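Local coordinates for protein polyhomeotic (Drosophila melanogaster, PDB 1KW4) that acts as a Polycomb group protein in the PRC1 complex, maintaining repression of homeotic genes, and is represented here by its polymer-forming SAM domain, at residues Phe25-Gly31 against Lys70-Val75. The protein carries 1 engineered substitution. Residue numbers count along the deposited sequence, not the author numbering.
Sequences FIRELPG and KIVAKV
Residues 25-27 belong to helix 19-27. At Leu29 and Pro30 the backbone is extended (psi near 124°). Residues 70-75 are a regular turn and a half of helix 65-78. The backbones come nearest at Leu29 and Ile71, with CA atoms 7.7 Å apart. Phe25 has chi1 t, and its CA-to-CB bond points toward helix 65-78. Phe25 CZ lies 3.6 Å from Lys74 CG, at the ring edge, and Phe25 CE2 lies 4.2 Å from Val75 CG2. Trp17 also meets this ring. Ile26 starts sideways, but its m,m rotamer brings CD1 to 3.9 Å from Ile71 CD1. Phe39 of helix 36-41 touches both isoleucines. The buried side, Phe25, Ile26, Ile71 and Val75, belongs to the core of the SAM domain, a small five-helix bundle. Helix 65-78 packs against the C-terminal part of helix 19-27 and the residues that follow it. Leu29 N donates a hydrogen bond to Ile26 O (3.1 Å). The CA-to-CB bond of Leu29 points toward Lys70-Val75. With chi1 at -93°, between wells, and chi2 t, its two methyls reach residues one helical turn apart: Leu29 CD1 is 3.9 Å from Ile71 CG1, and CD2 is 4.0 Å from Lys74 CG. Pro30 O accepts a short hydrogen bond from Lys70 NZ (2.6 Å) at the exposed margin. Gly31 has positive phi (79°), and its CA lies 4.1 Å from Lys70 NZ, where a CB would clash.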
loop_
_atom_site.group_PDB
_atom_site.type_symbol
_atom_site.label_atom_id
_atom_site.label_comp_id
_atom_site.label_asym_id
_atom_site.label_seq_id
_atom_site.Cartn_x
_atom_site.Cartn_y
_atom_site.Cartn_z
ATOM N N PHE A 25 -2.938 -4.155 -5.853
ATOM C CA PHE A 25 -3.856 -3.364 -5.033
ATOM C C PHE A 25 -3.526 -1.874 -5.209
ATOM O O PHE A 25 -4.420 -1.046 -5.419
ATOM C CB PHE A 25 -3.707 -3.786 -3.562
ATOM C CG PHE A 25 -4.388 -2.864 -2.577
ATOM C CD1 PHE A 25 -5.775 -2.827 -2.470
ATOM C CD2 PHE A 25 -3.628 -2.060 -1.728
ATOM C CE1 PHE A 25 -6.399 -2.005 -1.531
ATOM C CE2 PHE A 25 -4.241 -1.232 -0.782
ATOM C CZ PHE A 25 -5.633 -1.208 -0.685
ATOM N N ILE A 26 -2.240 -1.537 -5.141
ATOM C CA ILE A 26 -1.795 -0.151 -5.299
ATOM C C ILE A 26 -2.071 0.349 -6.726
ATOM O O ILE A 26 -2.523 1.481 -6.923
ATOM C CB ILE A 26 -0.274 -0.023 -4.963
ATOM C CG1 ILE A 26 -0.033 -0.370 -3.484
ATOM C CG2 ILE A 26 0.230 1.389 -5.259
ATOM C CD1 ILE A 26 -0.809 0.510 -2.482
ATOM N N ARG A 27 -1.819 -0.502 -7.719
ATOM C CA ARG A 27 -2.041 -0.144 -9.119
ATOM C C ARG A 27 -3.475 0.301 -9.396
ATOM O O ARG A 27 -3.709 1.191 -10.221
ATOM C CB ARG A 27 -1.709 -1.336 -10.028
ATOM C CG ARG A 27 -2.057 -1.122 -11.504
ATOM C CD ARG A 27 -1.143 -0.100 -12.159
ATOM N NE ARG A 27 -1.465 0.102 -13.574
ATOM C CZ ARG A 27 -2.525 0.774 -14.018
ATOM N NH1 ARG A 27 -3.380 1.321 -13.162
ATOM N NH2 ARG A 27 -2.729 0.905 -15.324
ATOM N N GLU A 28 -4.429 -0.310 -8.700
ATOM C CA GLU A 28 -5.843 -0.005 -8.897
ATOM C C GLU A 28 -6.425 1.112 -8.032
ATOM O O GLU A 28 -7.588 1.483 -8.205
ATOM C CB GLU A 28 -6.663 -1.284 -8.719
ATOM C CG GLU A 28 -6.239 -2.390 -9.673
ATOM C CD GLU A 28 -6.982 -3.690 -9.441
ATOM O OE1 GLU A 28 -6.909 -4.228 -8.312
ATOM O OE2 GLU A 28 -7.636 -4.175 -10.390
ATOM N N LEU A 29 -5.634 1.644 -7.103
ATOM C CA LEU A 29 -6.098 2.740 -6.251
ATOM C C LEU A 29 -5.930 4.059 -6.997
ATOM O O LEU A 29 -4.831 4.404 -7.424
ATOM C CB LEU A 29 -5.302 2.798 -4.943
ATOM C CG LEU A 29 -5.864 2.061 -3.730
ATOM C CD1 LEU A 29 -4.959 2.300 -2.525
ATOM C CD2 LEU A 29 -7.275 2.557 -3.435
ATOM N N PRO A 30 -7.020 4.823 -7.149
ATOM C CA PRO A 30 -6.954 6.104 -7.859
ATOM C C PRO A 30 -5.827 7.040 -7.426
ATOM O O PRO A 30 -5.712 7.397 -6.253
ATOM C CB PRO A 30 -8.344 6.702 -7.622
ATOM C CG PRO A 30 -8.756 6.102 -6.306
ATOM C CD PRO A 30 -8.317 4.666 -6.470
ATOM N N GLY A 31 -4.990 7.421 -8.387
ATOM C CA GLY A 31 -3.884 8.324 -8.116
ATOM C C GLY A 31 -2.640 7.741 -7.467
ATOM O O GLY A 31 -1.731 8.488 -7.099
ATOM N N LYS A 70 -4.856 8.063 1.181
ATOM C CA LYS A 70 -5.798 7.162 0.528
ATOM C C LYS A 70 -5.441 5.694 0.757
ATOM O O LYS A 70 -6.328 4.859 0.945
ATOM C CB LYS A 70 -5.863 7.486 -0.968
ATOM C CG LYS A 70 -6.498 8.851 -1.239
ATOM C CD LYS A 70 -5.973 9.516 -2.506
ATOM C CE LYS A 70 -6.511 8.868 -3.760
ATOM N NZ LYS A 70 -6.092 9.642 -4.963
ATOM N N ILE A 71 -4.149 5.374 0.757
ATOM C CA ILE A 71 -3.727 3.993 0.984
ATOM C C ILE A 71 -4.049 3.556 2.413
ATOM O O ILE A 71 -4.644 2.498 2.633
ATOM C CB ILE A 71 -2.212 3.823 0.717
ATOM C CG1 ILE A 71 -1.937 4.014 -0.778
ATOM C CG2 ILE A 71 -1.737 2.440 1.178
ATOM C CD1 ILE A 71 -0.465 4.100 -1.123
ATOM N N VAL A 72 -3.663 4.371 3.388
ATOM C CA VAL A 72 -3.929 4.037 4.783
ATOM C C VAL A 72 -5.427 3.863 5.035
ATOM O O VAL A 72 -5.844 2.926 5.719
ATOM C CB VAL A 72 -3.373 5.127 5.735
ATOM C CG1 VAL A 72 -3.780 4.828 7.175
ATOM C CG2 VAL A 72 -1.858 5.175 5.629
ATOM N N ALA A 73 -6.228 4.758 4.464
ATOM C CA ALA A 73 -7.682 4.718 4.626
ATOM C C ALA A 73 -8.333 3.483 4.006
ATOM O O ALA A 73 -9.243 2.891 4.594
ATOM C CB ALA A 73 -8.307 5.975 4.034
ATOM N N LYS A 74 -7.881 3.100 2.815
ATOM C CA LYS A 74 -8.443 1.933 2.145
ATOM C C LYS A 74 -8.147 0.670 2.947
ATOM O O LYS A 74 -9.021 -0.183 3.116
ATOM C CB LYS A 74 -7.874 1.796 0.731
ATOM C CG LYS A 74 -8.556 0.722 -0.104
ATOM C CD LYS A 74 -10.036 1.034 -0.300
ATOM C CE LYS A 74 -10.707 -0.007 -1.183
ATOM N NZ LYS A 74 -12.148 0.306 -1.411
ATOM N N VAL A 75 -6.917 0.552 3.439
ATOM C CA VAL A 75 -6.529 -0.608 4.235
ATOM C C VAL A 75 -7.376 -0.675 5.507
ATOM O O VAL A 75 -7.819 -1.751 5.912
ATOM C CB VAL A 75 -5.029 -0.550 4.606
ATOM C CG1 VAL A 75 -4.674 -1.676 5.567
ATOM C CG2 VAL A 75 -4.185 -0.657 3.340
#